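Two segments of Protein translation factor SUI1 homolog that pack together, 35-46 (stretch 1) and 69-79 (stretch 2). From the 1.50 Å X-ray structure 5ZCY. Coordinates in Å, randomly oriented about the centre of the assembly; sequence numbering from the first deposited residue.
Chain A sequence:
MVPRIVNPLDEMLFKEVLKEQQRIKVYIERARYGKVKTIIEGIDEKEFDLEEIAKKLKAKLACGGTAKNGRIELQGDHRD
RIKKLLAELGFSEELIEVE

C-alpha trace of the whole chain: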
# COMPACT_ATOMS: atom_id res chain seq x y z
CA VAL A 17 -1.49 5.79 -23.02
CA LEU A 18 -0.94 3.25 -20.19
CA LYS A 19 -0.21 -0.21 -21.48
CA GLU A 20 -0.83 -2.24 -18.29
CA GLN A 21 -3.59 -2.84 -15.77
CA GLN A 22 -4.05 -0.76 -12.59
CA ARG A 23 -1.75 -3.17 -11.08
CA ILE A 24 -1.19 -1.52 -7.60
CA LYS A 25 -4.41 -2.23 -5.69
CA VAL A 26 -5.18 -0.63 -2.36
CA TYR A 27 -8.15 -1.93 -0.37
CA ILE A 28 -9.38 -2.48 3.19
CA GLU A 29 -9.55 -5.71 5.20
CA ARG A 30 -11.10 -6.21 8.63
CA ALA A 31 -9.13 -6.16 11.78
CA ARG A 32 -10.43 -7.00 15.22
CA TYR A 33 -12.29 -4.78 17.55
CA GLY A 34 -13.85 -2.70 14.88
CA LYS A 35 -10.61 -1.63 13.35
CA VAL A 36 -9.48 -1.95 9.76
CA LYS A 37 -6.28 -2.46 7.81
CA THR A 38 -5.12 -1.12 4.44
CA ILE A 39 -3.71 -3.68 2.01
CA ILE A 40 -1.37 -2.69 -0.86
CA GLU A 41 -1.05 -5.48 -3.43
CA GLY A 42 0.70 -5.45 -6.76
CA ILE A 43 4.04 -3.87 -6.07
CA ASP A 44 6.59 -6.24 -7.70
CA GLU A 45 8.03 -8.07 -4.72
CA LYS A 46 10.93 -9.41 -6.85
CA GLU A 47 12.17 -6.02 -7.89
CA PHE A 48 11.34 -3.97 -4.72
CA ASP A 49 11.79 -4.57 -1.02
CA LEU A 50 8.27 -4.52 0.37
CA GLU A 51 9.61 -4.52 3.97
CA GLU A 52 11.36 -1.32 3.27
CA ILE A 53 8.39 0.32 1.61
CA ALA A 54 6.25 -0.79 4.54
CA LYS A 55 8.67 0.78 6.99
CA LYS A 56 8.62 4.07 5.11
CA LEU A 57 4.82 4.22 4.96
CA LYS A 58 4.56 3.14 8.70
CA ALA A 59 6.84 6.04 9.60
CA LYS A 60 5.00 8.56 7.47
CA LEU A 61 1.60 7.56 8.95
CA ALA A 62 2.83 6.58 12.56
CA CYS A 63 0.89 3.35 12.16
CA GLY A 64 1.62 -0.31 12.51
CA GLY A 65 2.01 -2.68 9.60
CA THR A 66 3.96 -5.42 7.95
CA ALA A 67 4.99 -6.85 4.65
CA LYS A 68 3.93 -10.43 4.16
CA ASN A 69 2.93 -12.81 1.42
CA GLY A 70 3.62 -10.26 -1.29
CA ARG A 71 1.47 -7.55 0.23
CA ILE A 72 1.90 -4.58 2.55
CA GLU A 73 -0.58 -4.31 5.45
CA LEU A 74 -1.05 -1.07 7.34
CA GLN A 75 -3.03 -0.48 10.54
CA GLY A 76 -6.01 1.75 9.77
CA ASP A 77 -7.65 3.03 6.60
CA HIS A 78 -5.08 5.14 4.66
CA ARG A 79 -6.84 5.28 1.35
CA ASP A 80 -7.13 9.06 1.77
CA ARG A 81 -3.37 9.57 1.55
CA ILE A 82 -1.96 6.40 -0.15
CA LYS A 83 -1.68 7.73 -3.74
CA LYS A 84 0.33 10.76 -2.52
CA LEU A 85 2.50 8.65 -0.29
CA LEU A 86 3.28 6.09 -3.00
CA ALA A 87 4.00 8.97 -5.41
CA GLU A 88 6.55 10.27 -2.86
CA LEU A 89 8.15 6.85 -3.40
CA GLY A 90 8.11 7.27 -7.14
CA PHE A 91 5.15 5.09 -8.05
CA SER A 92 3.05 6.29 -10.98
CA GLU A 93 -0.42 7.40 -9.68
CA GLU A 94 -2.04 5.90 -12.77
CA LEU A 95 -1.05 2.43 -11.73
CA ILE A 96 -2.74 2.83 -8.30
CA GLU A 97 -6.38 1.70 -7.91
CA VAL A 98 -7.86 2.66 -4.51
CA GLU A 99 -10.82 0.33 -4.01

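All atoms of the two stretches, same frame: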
# COMPACT_ATOMS: atom_id res chain seq x y z
N LYS A 35 -11.60 -2.27 14.12
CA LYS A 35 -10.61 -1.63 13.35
C LYS A 35 -10.48 -2.24 12.00
O LYS A 35 -10.96 -3.31 11.70
CB LYS A 35 -9.25 -1.82 14.10
CG LYS A 35 -9.23 -1.40 15.64
CD LYS A 35 -9.33 0.08 15.75
CE LYS A 35 -10.36 0.60 16.73
NZ LYS A 35 -10.27 2.13 16.67
N VAL A 36 -9.71 -1.51 11.13
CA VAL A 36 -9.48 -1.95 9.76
C VAL A 36 -8.01 -1.87 9.43
O VAL A 36 -7.25 -1.21 10.15
CB VAL A 36 -10.33 -1.31 8.70
CG1 VAL A 36 -11.85 -1.48 9.01
CG2 VAL A 36 -10.02 0.12 8.54
N LYS A 37 -7.64 -2.48 8.33
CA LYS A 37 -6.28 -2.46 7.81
C LYS A 37 -6.33 -2.15 6.32
O LYS A 37 -7.25 -2.54 5.61
CB LYS A 37 -5.49 -3.67 8.08
CG LYS A 37 -6.08 -4.92 7.63
CD LYS A 37 -5.25 -6.12 8.17
CE LYS A 37 -5.66 -7.44 7.60
NZ LYS A 37 -4.80 -8.51 8.27
N THR A 38 -5.30 -1.46 5.85
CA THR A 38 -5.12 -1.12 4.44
C THR A 38 -4.14 -2.11 3.81
O THR A 38 -3.04 -2.28 4.38
CB THR A 38 -4.61 0.26 4.27
OG1 THR A 38 -5.48 1.21 4.85
CG2 THR A 38 -4.37 0.70 2.82
N ILE A 39 -4.53 -2.74 2.71
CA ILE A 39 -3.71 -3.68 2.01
C ILE A 39 -3.27 -3.03 0.72
O ILE A 39 -4.05 -2.41 0.00
CB ILE A 39 -4.49 -4.97 1.64
CG1 ILE A 39 -5.25 -5.54 2.84
CG2 ILE A 39 -3.61 -5.97 0.91
CD1 ILE A 39 -4.34 -5.87 3.99
N ILE A 40 -1.94 -3.14 0.48
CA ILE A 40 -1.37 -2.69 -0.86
C ILE A 40 -0.81 -3.96 -1.54
O ILE A 40 0.13 -4.62 -0.99
CB ILE A 40 -0.24 -1.66 -0.66
CG1 ILE A 40 -0.75 -0.47 0.13
CG2 ILE A 40 0.30 -1.25 -2.00
CD1 ILE A 40 0.40 0.27 0.80
N GLU A 41 -1.41 -4.26 -2.66
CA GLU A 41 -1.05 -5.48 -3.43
C GLU A 41 -0.68 -5.08 -4.80
O GLU A 41 -1.09 -4.08 -5.36
CB GLU A 41 -2.30 -6.42 -3.48
CG GLU A 41 -2.27 -7.85 -3.87
CD GLU A 41 -3.73 -8.33 -3.62
OE1 GLU A 41 -3.97 -8.85 -2.58
OE2 GLU A 41 -4.65 -7.97 -4.43
N GLY A 42 0.31 -5.73 -5.39
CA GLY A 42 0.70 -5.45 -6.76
C GLY A 42 2.03 -4.79 -7.01
O GLY A 42 2.52 -4.67 -8.17
N ILE A 43 2.67 -4.33 -5.95
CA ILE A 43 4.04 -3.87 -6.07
C ILE A 43 4.92 -5.11 -6.29
O ILE A 43 4.80 -6.08 -5.56
CB ILE A 43 4.48 -3.11 -4.86
CG1 ILE A 43 3.73 -1.80 -4.75
CG2 ILE A 43 5.99 -2.78 -4.93
CD1 ILE A 43 3.89 -1.07 -3.42
N ASP A 44 5.81 -5.07 -7.28
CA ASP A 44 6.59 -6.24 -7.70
C ASP A 44 7.59 -6.57 -6.55
O ASP A 44 8.56 -5.81 -6.29
CB ASP A 44 7.31 -5.84 -8.97
CG ASP A 44 8.12 -6.96 -9.57
OD1 ASP A 44 8.54 -7.87 -8.86
OD2 ASP A 44 8.25 -6.92 -10.84
N GLU A 45 7.31 -7.65 -5.89
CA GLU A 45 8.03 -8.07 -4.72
C GLU A 45 9.43 -8.60 -5.11
O GLU A 45 10.31 -8.64 -4.28
CB GLU A 45 7.20 -9.04 -3.89
CG GLU A 45 6.98 -10.35 -4.56
CD GLU A 45 6.27 -11.34 -3.68
OE1 GLU A 45 5.32 -11.91 -4.22
OE2 GLU A 45 6.65 -11.53 -2.50
N LYS A 46 9.61 -8.97 -6.37
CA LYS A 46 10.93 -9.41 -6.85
C LYS A 46 11.86 -8.22 -7.02
O LYS A 46 13.02 -8.31 -6.66
CB LYS A 46 10.82 -10.19 -8.20
CG LYS A 46 12.10 -10.59 -8.91
CD LYS A 46 11.91 -11.64 -10.04
CE LYS A 46 11.15 -11.13 -11.27
NZ LYS A 46 10.74 -12.18 -12.25
N ASN A 69 3.64 -12.14 2.49
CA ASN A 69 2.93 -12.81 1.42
C ASN A 69 2.69 -11.91 0.20
O ASN A 69 1.65 -12.00 -0.45
CB ASN A 69 1.62 -13.43 1.93
CG ASN A 69 1.85 -14.45 3.06
OD1 ASN A 69 2.86 -15.13 3.07
ND2 ASN A 69 0.93 -14.52 4.02
N GLY A 70 3.67 -11.08 -0.12
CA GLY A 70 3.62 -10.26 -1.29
C GLY A 70 2.75 -9.00 -1.23
O GLY A 70 2.51 -8.30 -2.22
N ARG A 71 2.35 -8.69 0.00
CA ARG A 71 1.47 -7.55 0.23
C ARG A 71 1.99 -6.71 1.38
O ARG A 71 2.71 -7.19 2.21
CB ARG A 71 0.08 -7.99 0.66
CG ARG A 71 -0.56 -9.10 -0.16
CD ARG A 71 -2.03 -9.28 0.20
NE ARG A 71 -2.35 -9.39 1.63
CZ ARG A 71 -3.61 -9.47 2.13
NH1 ARG A 71 -4.65 -9.43 1.30
NH2 ARG A 71 -3.81 -9.54 3.43
N ILE A 72 1.66 -5.41 1.40
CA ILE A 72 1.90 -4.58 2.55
C ILE A 72 0.55 -4.39 3.25
O ILE A 72 -0.46 -4.13 2.61
CB ILE A 72 2.45 -3.23 2.14
CG1 ILE A 72 3.86 -3.44 1.45
CG2 ILE A 72 2.53 -2.23 3.29
CD1 ILE A 72 4.46 -2.23 0.83
N GLU A 73 0.58 -4.53 4.58
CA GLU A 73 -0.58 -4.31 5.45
C GLU A 73 -0.30 -3.21 6.38
O GLU A 73 0.75 -3.19 7.06
CB GLU A 73 -0.96 -5.60 6.21
CG GLU A 73 -1.07 -6.82 5.39
CD GLU A 73 -1.74 -8.00 6.15
OE1 GLU A 73 -2.16 -7.81 7.30
OE2 GLU A 73 -1.76 -9.10 5.53
N LEU A 74 -1.17 -2.22 6.45
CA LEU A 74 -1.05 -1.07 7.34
C LEU A 74 -2.21 -1.01 8.30
O LEU A 74 -3.37 -1.24 7.90
CB LEU A 74 -1.02 0.27 6.60
CG LEU A 74 0.08 0.38 5.54
CD1 LEU A 74 -0.06 1.64 4.75
CD2 LEU A 74 1.45 0.34 6.18
N GLN A 75 -1.95 -0.69 9.56
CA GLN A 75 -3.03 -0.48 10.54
C GLN A 75 -3.82 0.79 10.20
O GLN A 75 -3.20 1.83 10.00
CB GLN A 75 -2.36 -0.23 11.90
CG GLN A 75 -3.21 0.30 13.00
CD GLN A 75 -2.45 0.72 14.23
OE1 GLN A 75 -1.27 1.18 14.25
NE2 GLN A 75 -3.16 0.63 15.32
N GLY A 76 -5.10 0.67 10.09
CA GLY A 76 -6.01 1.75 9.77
C GLY A 76 -6.33 1.88 8.34
O GLY A 76 -5.75 1.14 7.55
N ASP A 77 -7.23 2.77 7.97
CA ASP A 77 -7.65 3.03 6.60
C ASP A 77 -6.90 4.26 6.12
O ASP A 77 -7.12 5.40 6.64
CB ASP A 77 -9.17 3.32 6.54
CG ASP A 77 -9.70 3.52 5.19
OD1 ASP A 77 -8.95 3.87 4.23
OD2 ASP A 77 -10.95 3.34 5.04
N HIS A 78 -5.92 4.04 5.18
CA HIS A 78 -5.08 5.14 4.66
C HIS A 78 -5.32 5.39 3.26
O HIS A 78 -4.46 5.94 2.53
CB HIS A 78 -3.58 4.83 5.03
CG HIS A 78 -3.37 4.71 6.49
ND1 HIS A 78 -3.56 5.76 7.30
CD2 HIS A 78 -3.22 3.61 7.31
CE1 HIS A 78 -3.45 5.37 8.57
NE2 HIS A 78 -3.22 4.08 8.58
N ARG A 79 -6.49 5.01 2.71
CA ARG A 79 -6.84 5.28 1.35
C ARG A 79 -6.84 6.76 1.05
O ARG A 79 -6.63 7.11 -0.12
CB ARG A 79 -8.18 4.64 0.99
CG ARG A 79 -8.15 3.11 1.04
CD ARG A 79 -9.49 2.55 0.71
NE ARG A 79 -10.43 2.81 1.79
CZ ARG A 79 -11.72 2.60 1.69
NH1 ARG A 79 -12.23 2.13 0.61
NH2 ARG A 79 -12.49 2.90 2.72
O HOH W 1 2.76 -6.41 -3.75

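Two antiparallel strands, 36-41 and 71-75, form the core of this contact, which buries 837 Å² in total. The backbone sets the register. Thr 38 and Leu 74 exchange a pair of hydrogen bonds, Thr 38 N to Leu 74 O and Leu 74 N to Thr 38 O, both 2.8 Å; two residues along, Ile 40 N reaches Ile 72 O at 2.8 Å and Ile 72 N returns to Ile 40 O at 2.9 Å. Gly 76 N extends the ladder to Val 36 O (2.9 Å).

The alternation of a strand then sorts the side chains. Thr 38, Ile 40, Ile 72 and Leu 74 share one face, where branched aliphatic residues fill buried space: Ile 40 CD1 lies 4.1 Å from Ile 72 CG2 and 4.2 Å from Leu 74 CD1. Beyond the strand, Ile 43 adds its CD1, 4.4 Å from Ile 72 CD1.

The other face carries charge around an aliphatic centre. Lys 37, extended after a p chi1, brings NZ to 2.9 Å from Glu 73 OE1 in a salt bridge; Glu 73 OE2 takes Arg 71 NH2 at 3.0 Å, so one carboxylate serves both strands. Ile 39 CG2 covers a face of the Arg 71 guanidinium, 3.6 Å from NH1, while Glu 41 OE1 makes a long salt bridge to Arg 71 NH1 (4.0 Å).

At the turn after the second strand, Thr 38 uses its hydroxyl twice: OG1 donates to Gly 76 O (2.7 Å) and accepts from His 78 N (2.9 Å), pinning the departing chain. Gly 76 suits its backbone angles, where a CB would jam against the preceding carbonyl and clash with His 78 NE2.

At the opposite end, a CB on Gly 70 would clash with Glu 45 OE1. Water 1 bridges the stretches there, donating to Ile 43 O (2.7 Å) and Gly 70 O (2.4 Å).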